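Local structure of minor capsid protein (Cafeteriavirus-dependent mavirus, 6G42) at residues Glu13-Lys19 with Leu291-Ile297; Arg62-Phe66 with Asn245-Ile251. The protein probably forms the pentameric vertices of the icosahedral virophage capsid, as a penton protein built on a single jelly-roll. One frame throughout, in Å; residues are numbered along the deposited sequence.

Contact 1 of 2, residues Glu13-Lys19 with Leu291-Ile297; sequences ETIKSNK and LLPQTVI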
ATOM      1  N   GLU C  13      -2.533 -10.756 -28.016  1.00 57.58           N
ATOM      2  CA  GLU C  13      -2.837  -9.885 -29.144  1.00 61.17           C
ATOM      3  C   GLU C  13      -2.333  -8.457 -28.897  1.00 58.51           C
ATOM      4  O   GLU C  13      -2.275  -8.008 -27.757  1.00 54.76           O
ATOM      5  CB  GLU C  13      -4.345  -9.907 -29.425  1.00 66.03           C
ATOM      6  CG  GLU C  13      -4.735  -9.548 -30.851  1.00 69.42           C
ATOM      7  CD  GLU C  13      -4.279 -10.539 -31.920  1.00 72.17           C
ATOM      8  OE1 GLU C  13      -4.312 -11.767 -31.680  1.00 75.00           O
ATOM      9  OE2 GLU C  13      -3.903 -10.084 -33.023  1.00 74.51           O
ATOM     10  N   THR C  14      -1.950  -7.774 -29.976  1.00 59.21           N
ATOM     11  CA  THR C  14      -1.425  -6.400 -29.920  1.00 59.85           C
ATOM     12  C   THR C  14      -1.953  -5.525 -31.060  1.00 58.56           C
ATOM     13  O   THR C  14      -2.328  -6.025 -32.121  1.00 58.54           O
ATOM     14  CB  THR C  14       0.119  -6.362 -29.976  1.00 61.85           C
ATOM     15  OG1 THR C  14       0.580  -7.118 -31.103  1.00 64.02           O
ATOM     16  CG2 THR C  14       0.719  -6.942 -28.711  1.00 64.00           C
ATOM     17  N   ILE C  15      -1.988  -4.218 -30.810  1.00 58.20           N
ATOM     18  CA  ILE C  15      -2.303  -3.220 -31.831  1.00 58.48           C
ATOM     19  C   ILE C  15      -1.194  -2.187 -31.792  1.00 59.19           C
ATOM     20  O   ILE C  15      -1.014  -1.515 -30.781  1.00 56.11           O
ATOM     21  CB  ILE C  15      -3.648  -2.492 -31.580  1.00 58.17           C
ATOM     22  CG1 ILE C  15      -4.787  -3.481 -31.334  1.00 59.76           C
ATOM     23  CG2 ILE C  15      -4.003  -1.592 -32.761  1.00 57.09           C
ATOM     24  CD1 ILE C  15      -6.025  -2.822 -30.759  1.00 62.10           C
ATOM     25  N   LYS C  16      -0.440  -2.094 -32.883  1.00 64.02           N
ATOM     26  CA  LYS C  16       0.423  -0.943 -33.146  1.00 66.63           C
ATOM     27  C   LYS C  16      -0.403   0.099 -33.914  1.00 65.14           C
ATOM     28  O   LYS C  16      -1.398  -0.236 -34.568  1.00 63.49           O
ATOM     29  CB  LYS C  16       1.660  -1.376 -33.941  1.00 71.19           C
ATOM     30  CG  LYS C  16       2.761  -0.322 -34.035  1.00 77.69           C
ATOM     31  CD  LYS C  16       4.157  -0.943 -34.017  1.00 82.71           C
ATOM     32  CE  LYS C  16       5.266   0.099 -34.115  1.00 82.63           C
ATOM     33  NZ  LYS C  16       5.640   0.660 -32.785  1.00 83.82           N
ATOM     34  N   SER C  17      -0.007   1.362 -33.811  1.00 64.61           N
ATOM     35  CA  SER C  17      -0.672   2.448 -34.533  1.00 63.65           C
ATOM     36  C   SER C  17       0.339   3.353 -35.228  1.00 64.38           C
ATOM     37  O   SER C  17       1.550   3.193 -35.075  1.00 67.17           O
ATOM     38  CB  SER C  17      -1.545   3.264 -33.577  1.00 63.95           C
ATOM     39  OG  SER C  17      -2.422   4.114 -34.297  1.00 63.87           O
ATOM     40  N   ASN C  18      -0.181   4.298 -36.003  1.00 66.08           N
ATOM     41  CA  ASN C  18       0.639   5.298 -36.694  1.00 67.00           C
ATOM     42  C   ASN C  18      -0.206   6.518 -37.078  1.00 66.25           C
ATOM     43  O   ASN C  18      -1.412   6.531 -36.845  1.00 61.28           O
ATOM     44  CB  ASN C  18       1.328   4.676 -37.925  1.00 67.50           C
ATOM     45  CG  ASN C  18       0.343   4.025 -38.898  1.00 66.63           C
ATOM     46  OD1 ASN C  18      -0.571   4.676 -39.406  1.00 63.43           O
ATOM     47  ND2 ASN C  18       0.542   2.736 -39.175  1.00 66.10           N
ATOM     48  N   LYS C  19       0.436   7.532 -37.657  1.00 69.74           N
ATOM     49  CA  LYS C  19      -0.241   8.766 -38.075  1.00 74.68           C
ATOM     50  C   LYS C  19      -1.253   8.583 -39.222  1.00 76.88           C
ATOM     51  O   LYS C  19      -2.252   9.301 -39.284  1.00 74.38           O
ATOM     52  CB  LYS C  19       0.791   9.830 -38.461  1.00 77.57           C
ATOM     53  CG  LYS C  19       0.207  11.225 -38.627  1.00 78.69           C
ATOM     54  CD  LYS C  19       1.288  12.291 -38.668  1.00 81.08           C
ATOM     55  CE  LYS C  19       0.727  13.618 -39.148  1.00 83.33           C
ATOM     56  NZ  LYS C  19       1.783  14.658 -39.285  1.00 84.63           N
ATOM     57  N   LEU C 291      -7.676   5.466 -30.942  1.00 51.53           N
ATOM     58  CA  LEU C 291      -6.217   5.417 -31.103  1.00 50.70           C
ATOM     59  C   LEU C 291      -5.584   6.809 -31.263  1.00 51.20           C
ATOM     60  O   LEU C 291      -6.185   7.724 -31.839  1.00 49.19           O
ATOM     61  CB  LEU C 291      -5.841   4.570 -32.327  1.00 48.46           C
ATOM     62  CG  LEU C 291      -6.195   3.083 -32.287  1.00 47.67           C
ATOM     63  CD1 LEU C 291      -6.095   2.452 -33.667  1.00 47.76           C
ATOM     64  CD2 LEU C 291      -5.297   2.352 -31.311  1.00 48.48           C
ATOM     65  N   LEU C 292      -4.372   6.942 -30.724  1.00 50.79           N
ATOM     66  CA  LEU C 292      -3.435   7.996 -31.102  1.00 49.49           C
ATOM     67  C   LEU C 292      -2.429   7.377 -32.078  1.00 49.74           C
ATOM     68  O   LEU C 292      -2.388   6.154 -32.229  1.00 49.27           O
ATOM     69  CB  LEU C 292      -2.709   8.546 -29.871  1.00 48.28           C
ATOM     70  CG  LEU C 292      -3.588   9.097 -28.748  1.00 46.88           C
ATOM     71  CD1 LEU C 292      -2.746   9.474 -27.541  1.00 45.71           C
ATOM     72  CD2 LEU C 292      -4.394  10.291 -29.232  1.00 46.97           C
ATOM     73  N   PRO C 293      -1.610   8.208 -32.749  1.00 50.79           N
ATOM     74  CA  PRO C 293      -0.519   7.643 -33.552  1.00 52.02           C
ATOM     75  C   PRO C 293       0.494   6.803 -32.750  1.00 53.55           C
ATOM     76  O   PRO C 293       1.071   5.854 -33.294  1.00 54.46           O
ATOM     77  CB  PRO C 293       0.156   8.887 -34.143  1.00 50.74           C
ATOM     78  CG  PRO C 293      -0.921   9.902 -34.194  1.00 50.46           C
ATOM     79  CD  PRO C 293      -1.757   9.657 -32.974  1.00 50.46           C
ATOM     80  N   GLN C 294       0.655   7.135 -31.466  1.00 53.62           N
ATOM     81  CA  GLN C 294       1.660   6.535 -30.582  1.00 52.49           C
ATOM     82  C   GLN C 294       1.114   5.386 -29.716  1.00 49.95           C
ATOM     83  O   GLN C 294       1.849   4.808 -28.924  1.00 49.35           O
ATOM     84  CB  GLN C 294       2.247   7.623 -29.671  1.00 53.62           C
ATOM     85  CG  GLN C 294       2.723   8.884 -30.400  1.00 55.16           C
ATOM     86  CD  GLN C 294       1.624   9.917 -30.647  1.00 55.35           C
ATOM     87  OE1 GLN C 294       0.437   9.623 -30.522  1.00 55.99           O
ATOM     88  NE2 GLN C 294       2.023  11.134 -31.004  1.00 54.83           N
ATOM     89  N   THR C 295      -0.163   5.054 -29.879  1.00 49.62           N
ATOM     90  CA  THR C 295      -0.838   4.068 -29.039  1.00 48.45           C
ATOM     91  C   THR C 295      -0.330   2.656 -29.298  1.00 47.76           C
ATOM     92  O   THR C 295      -0.278   2.206 -30.441  1.00 47.41           O
ATOM     93  CB  THR C 295      -2.370   4.088 -29.270  1.00 48.21           C
ATOM     94  OG1 THR C 295      -2.895   5.382 -28.933  1.00 48.93           O
ATOM     95  CG2 THR C 295      -3.084   3.024 -28.429  1.00 47.35           C
ATOM     96  N   VAL C 296       0.049   1.974 -28.223  1.00 48.80           N
ATOM     97  CA  VAL C 296       0.255   0.531 -28.241  1.00 49.58           C
ATOM     98  C   VAL C 296      -0.744  -0.079 -27.277  1.00 48.61           C
ATOM     99  O   VAL C 296      -0.967   0.445 -26.190  1.00 47.32           O
ATOM    100  CB  VAL C 296       1.686   0.125 -27.847  1.00 49.81           C
ATOM    101  CG1 VAL C 296       1.848  -1.397 -27.873  1.00 48.16           C
ATOM    102  CG2 VAL C 296       2.684   0.775 -28.793  1.00 50.40           C
ATOM    103  N   ILE C 297      -1.352  -1.181 -27.701  1.00 49.32           N
ATOM    104  CA  ILE C 297      -2.364  -1.865 -26.912  1.00 50.51           C
ATOM    105  C   ILE C 297      -2.009  -3.346 -26.834  1.00 50.90           C
ATOM    106  O   ILE C 297      -1.750  -3.968 -27.854  1.00 54.10           O
ATOM    107  CB  ILE C 297      -3.773  -1.582 -27.474  1.00 50.06           C
ATOM    108  CG1 ILE C 297      -4.157  -0.157 -27.065  1.00 51.30           C
ATOM    109  CG2 ILE C 297      -4.803  -2.571 -26.943  1.00 50.67           C
ATOM    110  CD1 ILE C 297      -5.379   0.402 -27.730  1.00 53.59           C
TER
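Two backbone hydrogen bonds between Ile-15 and Ile-297 carry the regular part of this contact. Ile-15 N gives to Ile-297 O at 3.0 Å and Ile-297 N returns a bond to Ile-15 O at 3.1 Å, which makes the two isoleucines an antiparallel hydrogen-bonded pair. Weaker CA-H...O contacts fill in beside them, with Thr-14 CA 3.2 Å from Ile-297 O and Val-296 CA set against Ile-15 O.

The strand order 8-15, 296-305, 49-62, 248-264 corresponds to the BIDG sheet of a viral jelly-roll, with 8-15, outermost within this chain, as strand B and 296-305 as strand I. The first and last strands of the chain thus lie together.

Apolar contacts follow from the pairing. Both isoleucine side chains leave the same face of the sheet and run side by side, Ile-15 CD1 resting 4.0 Å from Ile-297 CG2. Ile-15 CG2 also comes within 4.4 Å of Leu-291 CD2, and Val-32 touches all three residues. Further along, the ring of Pro-293 packs on backbone, its CB 3.8 Å from Lys-19 N.

A side-chain bond takes over where the strand pairing gives way to loop. Ser-17 is buried and points at the other segment; with OG opposite its own backbone N (chi1 -167°), the hydroxyl meets Leu-292 O at 2.9 Å, tilted 29° from the carbonyl plane. That carbonyl opens a type I turn running from Leu-292 to Thr-295. The turn is further braced by Leu-292 N, which donates to Thr-295 OG1 at 2.8 Å, while the same hydroxyl is bonded to Lys-60 O. Asn-18 N-caps helix 19-22 by bonding Leu-21 N through OD1, and Lys-19 NZ forms a salt bridge with Glu-177 of the second subunit.

Contact 2 of 2, residues Arg62-Phe66 with Asn245-Ile251; sequences RLPLF and NQDYNSI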
ATOM      1  N   ARG C  62      -5.603   8.863 -24.768  1.00 52.59           N
ATOM      2  CA  ARG C  62      -6.128  10.111 -24.201  1.00 51.77           C
ATOM      3  C   ARG C  62      -7.528   9.892 -23.645  1.00 51.23           C
ATOM      4  O   ARG C  62      -8.334   9.188 -24.250  1.00 51.96           O
ATOM      5  CB  ARG C  62      -6.156  11.214 -25.255  1.00 52.94           C
ATOM      6  CG  ARG C  62      -6.058  12.602 -24.653  1.00 55.11           C
ATOM      7  CD  ARG C  62      -6.451  13.684 -25.634  1.00 55.74           C
ATOM      8  NE  ARG C  62      -6.169  15.015 -25.098  1.00 58.53           N
ATOM      9  CZ  ARG C  62      -6.572  16.163 -25.647  1.00 62.11           C
ATOM     10  NH1 ARG C  62      -7.295  16.174 -26.771  1.00 64.05           N
ATOM     11  NH2 ARG C  62      -6.255  17.319 -25.064  1.00 62.17           N
ATOM     12  N   LEU C  63      -7.809  10.494 -22.492  1.00 49.98           N
ATOM     13  CA  LEU C  63      -9.123  10.398 -21.862  1.00 49.01           C
ATOM     14  C   LEU C  63      -9.605  11.775 -21.403  1.00 48.98           C
ATOM     15  O   LEU C  63      -8.798  12.601 -20.972  1.00 49.41           O
ATOM     16  CB  LEU C  63      -9.076   9.440 -20.672  1.00 48.78           C
ATOM     17  CG  LEU C  63      -8.839   7.953 -20.960  1.00 49.69           C
ATOM     18  CD1 LEU C  63      -8.661   7.196 -19.651  1.00 49.49           C
ATOM     19  CD2 LEU C  63      -9.967   7.333 -21.774  1.00 49.51           C
ATOM     20  N   PRO C  64     -10.925  12.032 -21.502  1.00 48.30           N
ATOM     21  CA  PRO C  64     -11.453  13.299 -21.005  1.00 47.72           C
ATOM     22  C   PRO C  64     -11.524  13.360 -19.486  1.00 48.62           C
ATOM     23  O   PRO C  64     -11.704  12.333 -18.824  1.00 47.50           O
ATOM     24  CB  PRO C  64     -12.852  13.366 -21.618  1.00 48.34           C
ATOM     25  CG  PRO C  64     -13.235  11.950 -21.871  1.00 49.29           C
ATOM     26  CD  PRO C  64     -11.954  11.247 -22.211  1.00 49.25           C
ATOM     27  N   LEU C  65     -11.373  14.571 -18.960  1.00 50.03           N
ATOM     28  CA  LEU C  65     -11.406  14.834 -17.525  1.00 52.23           C
ATOM     29  C   LEU C  65     -12.745  15.394 -17.015  1.00 55.91           C
ATOM     30  O   LEU C  65     -13.046  15.272 -15.829  1.00 59.91           O
ATOM     31  CB  LEU C  65     -10.276  15.801 -17.159  1.00 52.34           C
ATOM     32  CG  LEU C  65      -8.857  15.473 -17.634  1.00 52.88           C
ATOM     33  CD1 LEU C  65      -7.850  16.338 -16.895  1.00 52.38           C
ATOM     34  CD2 LEU C  65      -8.503  14.006 -17.446  1.00 54.02           C
ATOM     35  N   PHE C  66     -13.534  16.008 -17.897  1.00 57.15           N
ATOM     36  CA  PHE C  66     -14.783  16.684 -17.515  1.00 57.50           C
ATOM     37  C   PHE C  66     -15.778  16.665 -18.681  1.00 59.68           C
ATOM     38  O   PHE C  66     -15.374  16.619 -19.846  1.00 62.30           O
ATOM     39  CB  PHE C  66     -14.484  18.123 -17.080  1.00 54.46           C
ATOM     40  CG  PHE C  66     -15.646  18.820 -16.421  1.00 54.15           C
ATOM     41  CD1 PHE C  66     -16.030  18.488 -15.127  1.00 55.23           C
ATOM     42  CD2 PHE C  66     -16.351  19.820 -17.085  1.00 55.37           C
ATOM     43  CE1 PHE C  66     -17.101  19.132 -14.509  1.00 54.71           C
ATOM     44  CE2 PHE C  66     -17.418  20.473 -16.470  1.00 54.58           C
ATOM     45  CZ  PHE C  66     -17.794  20.127 -15.183  1.00 53.60           C
ATOM     46  N   ASN C 245      -4.323  15.480 -12.859  1.00 51.88           N
ATOM     47  CA  ASN C 245      -4.738  16.285 -14.009  1.00 51.12           C
ATOM     48  C   ASN C 245      -4.084  15.831 -15.328  1.00 51.00           C
ATOM     49  O   ASN C 245      -3.671  16.659 -16.142  1.00 52.41           O
ATOM     50  CB  ASN C 245      -4.422  17.753 -13.719  1.00 50.31           C
ATOM     51  CG  ASN C 245      -5.019  18.693 -14.744  1.00 49.95           C
ATOM     52  OD1 ASN C 245      -6.174  18.546 -15.140  1.00 48.36           O
ATOM     53  ND2 ASN C 245      -4.227  19.658 -15.193  1.00 51.32           N
ATOM     54  N   GLN C 246      -4.003  14.519 -15.539  1.00 49.71           N
ATOM     55  CA  GLN C 246      -3.393  13.961 -16.741  1.00 49.82           C
ATOM     56  C   GLN C 246      -4.465  13.417 -17.674  1.00 50.07           C
ATOM     57  O   GLN C 246      -5.132  12.435 -17.346  1.00 49.35           O
ATOM     58  CB  GLN C 246      -2.418  12.839 -16.388  1.00 50.42           C
ATOM     59  CG  GLN C 246      -1.039  13.295 -15.952  1.00 51.67           C
ATOM     60  CD  GLN C 246      -0.036  12.147 -15.966  1.00 54.39           C
ATOM     61  OE1 GLN C 246      -0.044  11.287 -15.076  1.00 55.35           O
ATOM     62  NE2 GLN C 246       0.826  12.118 -16.982  1.00 53.88           N
ATOM     63  N   ASP C 247      -4.629  14.067 -18.825  1.00 50.80           N
ATOM     64  CA  ASP C 247      -5.477  13.545 -19.907  1.00 51.88           C
ATOM     65  C   ASP C 247      -4.824  12.367 -20.637  1.00 52.69           C
ATOM     66  O   ASP C 247      -5.524  11.437 -21.053  1.00 54.44           O
ATOM     67  CB  ASP C 247      -5.951  14.636 -20.892  1.00 54.72           C
ATOM     68  CG  ASP C 247      -4.840  15.582 -21.361  1.00 58.51           C
ATOM     69  OD1 ASP C 247      -3.877  15.843 -20.603  1.00 62.67           O
ATOM     70  OD2 ASP C 247      -4.962  16.106 -22.489  1.00 59.33           O
ATOM     71  N   TYR C 248      -3.500  12.395 -20.784  1.00 51.90           N
ATOM     72  CA  TYR C 248      -2.770  11.294 -21.418  1.00 51.18           C
ATOM     73  C   TYR C 248      -2.353  10.252 -20.380  1.00 49.54           C
ATOM     74  O   TYR C 248      -1.694  10.581 -19.395  1.00 49.62           O
ATOM     75  CB  TYR C 248      -1.550  11.812 -22.169  1.00 52.15           C
ATOM     76  CG  TYR C 248      -1.899  12.668 -23.360  1.00 53.41           C
ATOM     77  CD1 TYR C 248      -2.205  14.016 -23.197  1.00 54.03           C
ATOM     78  CD2 TYR C 248      -1.921  12.137 -24.657  1.00 53.85           C
ATOM     79  CE1 TYR C 248      -2.523  14.816 -24.281  1.00 55.50           C
ATOM     80  CE2 TYR C 248      -2.241  12.931 -25.752  1.00 54.65           C
ATOM     81  CZ  TYR C 248      -2.542  14.275 -25.558  1.00 56.56           C
ATOM     82  OH  TYR C 248      -2.868  15.097 -26.617  1.00 58.37           O
ATOM     83  N   ASN C 249      -2.737   8.999 -20.622  1.00 47.18           N
ATOM     84  CA  ASN C 249      -2.572   7.924 -19.650  1.00 46.32           C
ATOM     85  C   ASN C 249      -1.989   6.648 -20.256  1.00 45.02           C
ATOM     86  O   ASN C 249      -1.983   6.445 -21.470  1.00 43.39           O
ATOM     87  CB  ASN C 249      -3.914   7.597 -18.979  1.00 46.83           C
ATOM     88  CG  ASN C 249      -4.432   8.737 -18.122  1.00 47.85           C
ATOM     89  OD1 ASN C 249      -3.956   8.958 -17.013  1.00 51.57           O
ATOM     90  ND2 ASN C 249      -5.413   9.467 -18.630  1.00 49.11           N
ATOM     91  N   SER C 250      -1.487   5.807 -19.359  1.00 44.64           N
ATOM     92  CA  SER C 250      -1.004   4.474 -19.664  1.00 44.91           C
ATOM     93  C   SER C 250      -1.690   3.588 -18.633  1.00 45.96           C
ATOM     94  O   SER C 250      -1.366   3.653 -17.455  1.00 47.09           O
ATOM     95  CB  SER C 250       0.519   4.421 -19.526  1.00 44.77           C
ATOM     96  OG  SER C 250       1.029   3.134 -19.818  1.00 42.94           O
ATOM     97  N   ILE C 251      -2.665   2.800 -19.075  1.00 47.58           N
ATOM     98  CA  ILE C 251      -3.551   2.070 -18.167  1.00 47.90           C
ATOM     99  C   ILE C 251      -3.263   0.574 -18.194  1.00 48.46           C
ATOM    100  O   ILE C 251      -3.562  -0.101 -19.170  1.00 49.73           O
ATOM    101  CB  ILE C 251      -5.025   2.344 -18.498  1.00 47.87           C
ATOM    102  CG1 ILE C 251      -5.319   3.839 -18.294  1.00 49.68           C
ATOM    103  CG2 ILE C 251      -5.936   1.498 -17.612  1.00 48.27           C
ATOM    104  CD1 ILE C 251      -6.691   4.288 -18.754  1.00 50.98           C
TER
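Arg-62 forms a side-on salt bridge with Asp-247, with NE and NH2 both directed at a single carboxylate oxygen. Arg-62 NE and Arg-62 NH2 each lie 3.1 Å from Asp-247 OD2, so one acceptor takes two donors. The oxygen sits close to the guanidinium plane, yet the two flat groups are turned 53° apart: NE comes to the anti side of OD2, whereas NH2 meets it nearly along the C-O bond. This doubled hold should limit rotation of the guanidinium.

The arginine chain, extended from CG to NE, passes over Tyr-248. Its CG stands almost directly above the ring, 3.9 Å from the Tyr-248 centroid, as a CH-pi contact, and Tyr-248 OH lies over one guanidinium face. Tyr-104 adds a cation-pi contact to Arg-62, and Arg-163 of the second subunit packs on Arg-62, Asp-247 and Tyr-248.

Away from the charges, Leu-63 and Ile-251 meet tip to tip, CD1 to CD1 at 3.6 Å. Leu-65 lies across the Asn-245 amide at about a right angle, and Asn-245 OD1 is bonded to Tyr-106 N.

Behind these side chains, Leu-63 N donates to Asp-247 O at 2.9 Å and sets the backbones in step. Asn-249 ND2 donates to Gln-246 O from above the carbonyl plane, tying the approach to the strand back on itself. Leu-65 and Phe-66 both pair with Met-103, a classic beta bulge. Arg-62 and Tyr-248 themselves form an antiparallel non-hydrogen-bonded pair, where strand 49-62 ends beside the start of strand 248-264, the D and G strands pairing at the edge of the jelly-roll's BIDG sheet.

How the contacts relate
From the N terminus the chain runs along strand 8-15 into residues 13-19, which meet 291-297, far along the chain, to close the outer loop as contact 1. Inside that loop, strand 49-62 leads to residues 62-66, and the return through 245-251 closes contact 2, nested within contact 1. Both belong to one four-stranded sheet, in which 296-305 and 49-62 lie between the outermost strands 8-15 and 248-264, so each contact lies at one end of the pairing between an outer strand and its inner neighbour. Their centres lie about 16 Å apart, and they touch where Leu-292 CD1 packs 3.9 Å from Tyr-248 CE2. Both also touch the second subunit.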